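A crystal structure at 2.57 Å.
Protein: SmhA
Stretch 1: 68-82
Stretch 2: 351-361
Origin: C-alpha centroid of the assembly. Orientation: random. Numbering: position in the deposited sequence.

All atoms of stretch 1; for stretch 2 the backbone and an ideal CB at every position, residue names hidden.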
# COMPACT_ATOMS: atom_id res chain seq x y z
N PHE A 68 8.23 -4.19 -6.79
CA PHE A 68 6.93 -3.77 -6.22
C PHE A 68 6.15 -2.93 -7.24
O PHE A 68 4.99 -3.25 -7.53
CB PHE A 68 7.09 -2.97 -4.93
CG PHE A 68 5.76 -2.63 -4.30
CD1 PHE A 68 5.09 -3.55 -3.52
CD2 PHE A 68 5.15 -1.41 -4.52
CE1 PHE A 68 3.86 -3.26 -2.97
CE2 PHE A 68 3.93 -1.11 -3.93
CZ PHE A 68 3.28 -2.04 -3.18
N LYS A 69 6.79 -1.89 -7.78
CA LYS A 69 6.16 -0.89 -8.67
C LYS A 69 5.59 -1.54 -9.94
O LYS A 69 4.43 -1.24 -10.27
CB LYS A 69 7.18 0.19 -9.03
CG LYS A 69 6.60 1.49 -9.57
CD LYS A 69 7.62 2.37 -10.27
CE LYS A 69 6.93 3.44 -11.07
NZ LYS A 69 7.77 3.93 -12.19
N GLN A 70 6.37 -2.40 -10.62
CA GLN A 70 6.04 -2.98 -11.96
C GLN A 70 5.31 -4.32 -11.86
O GLN A 70 4.38 -4.51 -12.68
CB GLN A 70 7.31 -3.12 -12.82
CG GLN A 70 7.88 -1.74 -13.19
CD GLN A 70 9.15 -1.76 -14.00
OE1 GLN A 70 9.54 -2.78 -14.56
NE2 GLN A 70 9.82 -0.63 -14.07
N ASN A 71 5.67 -5.21 -10.93
CA ASN A 71 5.07 -6.58 -10.81
C ASN A 71 3.97 -6.65 -9.74
O ASN A 71 2.82 -6.98 -10.10
CB ASN A 71 6.14 -7.64 -10.56
CG ASN A 71 7.14 -7.72 -11.69
OD1 ASN A 71 7.21 -6.82 -12.54
ND2 ASN A 71 7.91 -8.80 -11.75
N THR A 72 4.30 -6.38 -8.48
CA THR A 72 3.37 -6.53 -7.33
C THR A 72 2.12 -5.64 -7.48
O THR A 72 1.02 -6.09 -7.11
CB THR A 72 4.07 -6.25 -6.00
OG1 THR A 72 5.40 -6.75 -6.04
CG2 THR A 72 3.33 -6.87 -4.84
N VAL A 73 2.26 -4.41 -7.96
CA VAL A 73 1.07 -3.53 -8.15
C VAL A 73 0.12 -4.19 -9.15
O VAL A 73 -1.09 -4.17 -8.90
CB VAL A 73 1.46 -2.10 -8.58
CG1 VAL A 73 0.24 -1.30 -9.05
CG2 VAL A 73 2.18 -1.35 -7.47
N ALA A 74 0.65 -4.75 -10.24
CA ALA A 74 -0.13 -5.43 -11.31
C ALA A 74 -0.84 -6.64 -10.70
O ALA A 74 -2.03 -6.82 -10.99
CB ALA A 74 0.77 -5.79 -12.48
N GLU A 75 -0.13 -7.43 -9.89
CA GLU A 75 -0.70 -8.60 -9.18
C GLU A 75 -1.95 -8.14 -8.40
O GLU A 75 -2.98 -8.81 -8.52
CB GLU A 75 0.32 -9.26 -8.24
CG GLU A 75 1.53 -9.90 -8.90
CD GLU A 75 1.38 -11.33 -9.37
OE1 GLU A 75 1.71 -11.59 -10.55
OE2 GLU A 75 1.02 -12.21 -8.53
N LEU A 76 -1.86 -7.02 -7.66
CA LEU A 76 -2.99 -6.47 -6.85
C LEU A 76 -4.13 -6.01 -7.77
O LEU A 76 -5.28 -6.37 -7.51
CB LEU A 76 -2.50 -5.30 -5.99
CG LEU A 76 -1.62 -5.69 -4.81
CD1 LEU A 76 -0.92 -4.49 -4.18
CD2 LEU A 76 -2.45 -6.41 -3.77
N ILE A 77 -3.83 -5.22 -8.80
CA ILE A 77 -4.88 -4.72 -9.74
C ILE A 77 -5.66 -5.94 -10.26
O ILE A 77 -6.88 -5.82 -10.48
CB ILE A 77 -4.28 -3.87 -10.87
CG1 ILE A 77 -3.62 -2.61 -10.31
CG2 ILE A 77 -5.36 -3.54 -11.90
CD1 ILE A 77 -3.00 -1.72 -11.38
N GLY A 78 -4.97 -7.06 -10.43
CA GLY A 78 -5.58 -8.34 -10.85
C GLY A 78 -6.65 -8.80 -9.87
O GLY A 78 -7.74 -9.14 -10.33
N LEU A 79 -6.35 -8.80 -8.57
CA LEU A 79 -7.30 -9.24 -7.50
C LEU A 79 -8.49 -8.28 -7.42
O LEU A 79 -9.60 -8.75 -7.08
CB LEU A 79 -6.62 -9.28 -6.14
CG LEU A 79 -5.59 -10.38 -5.94
CD1 LEU A 79 -5.00 -10.29 -4.53
CD2 LEU A 79 -6.14 -11.77 -6.23
N TYR A 80 -8.26 -6.98 -7.62
CA TYR A 80 -9.33 -5.97 -7.56
C TYR A 80 -10.30 -6.24 -8.72
O TYR A 80 -11.52 -6.27 -8.48
CB TYR A 80 -8.76 -4.55 -7.57
CG TYR A 80 -8.16 -4.03 -6.28
CD1 TYR A 80 -6.97 -4.54 -5.79
CD2 TYR A 80 -8.73 -2.98 -5.59
CE1 TYR A 80 -6.40 -4.06 -4.62
CE2 TYR A 80 -8.16 -2.46 -4.43
CZ TYR A 80 -6.98 -3.01 -3.95
OH TYR A 80 -6.40 -2.52 -2.81
N THR A 81 -9.78 -6.47 -9.93
CA THR A 81 -10.58 -6.73 -11.15
C THR A 81 -11.52 -7.91 -10.87
O THR A 81 -12.72 -7.85 -11.24
CB THR A 81 -9.68 -6.94 -12.37
OG1 THR A 81 -8.79 -5.83 -12.45
CG2 THR A 81 -10.46 -7.07 -13.67
N LYS A 82 -11.00 -8.94 -10.20
CA LYS A 82 -11.76 -10.17 -9.86
C LYS A 82 -13.02 -9.77 -9.06
O LYS A 82 -14.09 -10.32 -9.36
CB LYS A 82 -10.82 -11.18 -9.20
CG LYS A 82 -9.93 -11.91 -10.20
CD LYS A 82 -8.73 -12.61 -9.58
CE LYS A 82 -8.19 -13.79 -10.36
NZ LYS A 82 -8.17 -13.57 -11.82
N UNK A 351 -12.34 3.17 -8.40
CA UNK A 351 -11.55 4.34 -7.90
C UNK A 351 -10.16 3.86 -7.46
O UNK A 351 -9.19 4.60 -7.69
CB UNK A 351 -12.26 5.03 -6.74
N UNK A 352 -10.05 2.69 -6.83
CA UNK A 352 -8.77 2.13 -6.35
C UNK A 352 -7.87 1.85 -7.56
O UNK A 352 -6.66 2.18 -7.49
CB UNK A 352 -8.99 0.85 -5.54
N UNK A 353 -8.44 1.30 -8.64
CA UNK A 353 -7.69 0.96 -9.88
C UNK A 353 -7.21 2.25 -10.55
O UNK A 353 -6.09 2.25 -11.09
CB UNK A 353 -8.56 0.15 -10.85
N UNK A 354 -8.06 3.29 -10.57
CA UNK A 354 -7.73 4.62 -11.14
C UNK A 354 -6.58 5.22 -10.32
O UNK A 354 -5.67 5.81 -10.93
CB UNK A 354 -8.95 5.55 -11.13
N UNK A 355 -6.60 5.04 -9.00
CA UNK A 355 -5.56 5.55 -8.08
C UNK A 355 -4.24 4.80 -8.33
O UNK A 355 -3.21 5.47 -8.44
CB UNK A 355 -6.00 5.39 -6.62
N UNK A 356 -4.26 3.47 -8.44
CA UNK A 356 -3.03 2.67 -8.70
C UNK A 356 -2.43 3.10 -10.03
O UNK A 356 -1.20 3.02 -10.17
CB UNK A 356 -3.33 1.17 -8.72
N UNK A 357 -3.26 3.52 -10.99
CA UNK A 357 -2.79 3.98 -12.32
C UNK A 357 -2.15 5.35 -12.17
O UNK A 357 -0.99 5.50 -12.61
CB UNK A 357 -3.94 4.04 -13.33
N UNK A 358 -2.85 6.30 -11.55
CA UNK A 358 -2.45 7.72 -11.40
C UNK A 358 -1.25 7.89 -10.49
O UNK A 358 -0.35 8.69 -10.83
CB UNK A 358 -3.62 8.55 -10.85
N UNK A 359 -1.22 7.12 -9.40
CA UNK A 359 -0.18 7.19 -8.35
C UNK A 359 1.09 6.45 -8.78
O UNK A 359 1.96 6.26 -7.90
CB UNK A 359 -0.70 6.60 -7.04
N UNK A 360 1.23 6.09 -10.07
CA UNK A 360 2.44 5.39 -10.58
C UNK A 360 3.60 6.38 -10.71
O UNK A 360 4.74 5.92 -10.77
CB UNK A 360 2.16 4.73 -11.93
N UNK A 361 3.30 7.67 -10.76
CA UNK A 361 4.32 8.76 -10.90
C UNK A 361 4.29 9.63 -9.63
O UNK A 361 3.19 9.88 -9.11
CB UNK A 361 4.05 9.62 -12.14

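The two helices run nearly antiparallel, at 164° with axes 10.3 Å apart at closest approach, so stretch 2 climbs past Thr 81 and Tyr 80 first and reaches Lys 69 last.

Position 351 has helical backbone angles, and its CB finds nothing of stretch 1 within reach. Many residues would serve; the deposited one is Asn 351.

At position 352 the CB points toward stretch 1 and lies only 3.6 Å from Tyr 80 CE2. The ring is already at contact distance, which favours a short apolar side chain; alanine is the natural candidate, and serine might be tolerated. Ala 352 is deposited.

Position 353 points sideways, with its CB 5.0 Å from Ile 77 CG2. Thr 81 OG1, 6.2 Å from the CB of 353, already donates to Ile 77 O at 2.7 Å and can still accept. A long side chain with an apolar stem and a donor tip suits this course: lysine or arginine, perhaps glutamine. Lys 353 uses both parts. Its CE passes 4.1 Å from Ile 77 CG2, its CG lies 4.3 Å from Tyr 80 CB, and its NZ donates to Thr 81 OG1 at 3.1 Å.

Positions 354 and 355 are helical and out of reach of stretch 1, which leaves their choice free. They are Ala 354 and Asn 355, the latter with its amide hydrogen-bonded elsewhere in the structure.

Position 356 is the centre of the contact. Its CB points toward stretch 1, 3.9 Å from Ile 77 CD1 and 4.4 Å from Val 73 CG1, and a hollow opens among Val 73, Leu 76, Ile 77 and Tyr 80. Leucine, methionine or phenylalanine could enter it, but the hydroxyl of Tyr 80 also offers a polar partner, which gives tyrosine an extra reward. Tyr 356 is the knob in this hole. Its CD1 rests 4.0 Å from Val 73 CG1, and its ring edge meets the face of Tyr 80 with the planes at 79° and centroids 5.3 Å apart. At the tip, Tyr 356 OH donates to Tyr 80 OH at 2.9 Å.

Position 357 points away and 358 is out of reach. Small or polar residues would do at either; Ala 357 and Gly 358 are found, although 358 has room for a CB and helical angles that do not demand glycine.

Position 359 is the first to leave helical angles, inside a type I turn from 358 to 361, and is out of reach. Its negative phi suits many residues; Asn 359 is deposited.

At position 360 the CB points sideways, 5.0 Å from Lys 69 CE. A short polar or acidic side chain could approach the lysine's end. Asn 360 does so, placing OD1 3.1 Å from Lys 69 CE, a close contact with the methylene beside the charged nitrogen.

Position 361 points away, leaving the choice open; it is Ile 361.

Stretch 2 (351-361) NAKANYAGNNI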
# COMPACT_ATOMS: atom_id res chain seq x y z
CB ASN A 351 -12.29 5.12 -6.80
CG ASN A 351 -11.57 6.42 -6.43
OD1 ASN A 351 -11.15 7.18 -7.30
ND2 ASN A 351 -11.44 6.70 -5.14
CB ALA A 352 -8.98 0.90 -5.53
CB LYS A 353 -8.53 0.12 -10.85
CG LYS A 353 -8.78 -1.31 -10.40
CD LYS A 353 -9.74 -2.08 -11.26
CE LYS A 353 -9.20 -2.31 -12.65
NZ LYS A 353 -10.13 -3.17 -13.43
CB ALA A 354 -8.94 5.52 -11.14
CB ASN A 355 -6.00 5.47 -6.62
CG ASN A 355 -6.81 6.67 -6.15
OD1 ASN A 355 -6.64 7.78 -6.66
ND2 ASN A 355 -7.63 6.47 -5.14
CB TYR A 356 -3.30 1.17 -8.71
CG TYR A 356 -3.45 0.51 -7.36
CD1 TYR A 356 -2.38 0.40 -6.49
CD2 TYR A 356 -4.64 -0.08 -6.97
CE1 TYR A 356 -2.49 -0.22 -5.25
CE2 TYR A 356 -4.78 -0.68 -5.75
CZ TYR A 356 -3.70 -0.77 -4.88
OH TYR A 356 -3.89 -1.41 -3.69
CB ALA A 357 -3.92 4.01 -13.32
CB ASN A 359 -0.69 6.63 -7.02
CG ASN A 359 0.19 6.99 -5.84
OD1 ASN A 359 0.72 8.09 -5.76
ND2 ASN A 359 0.34 6.05 -4.91
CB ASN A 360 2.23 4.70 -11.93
CG ASN A 360 3.42 3.82 -12.29
OD1 ASN A 360 3.85 2.98 -11.50
ND2 ASN A 360 3.98 4.01 -13.46
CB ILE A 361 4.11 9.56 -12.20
CG1 ILE A 361 5.21 10.61 -12.40
CG2 ILE A 361 2.72 10.18 -12.25
CD1 ILE A 361 6.65 10.06 -12.44
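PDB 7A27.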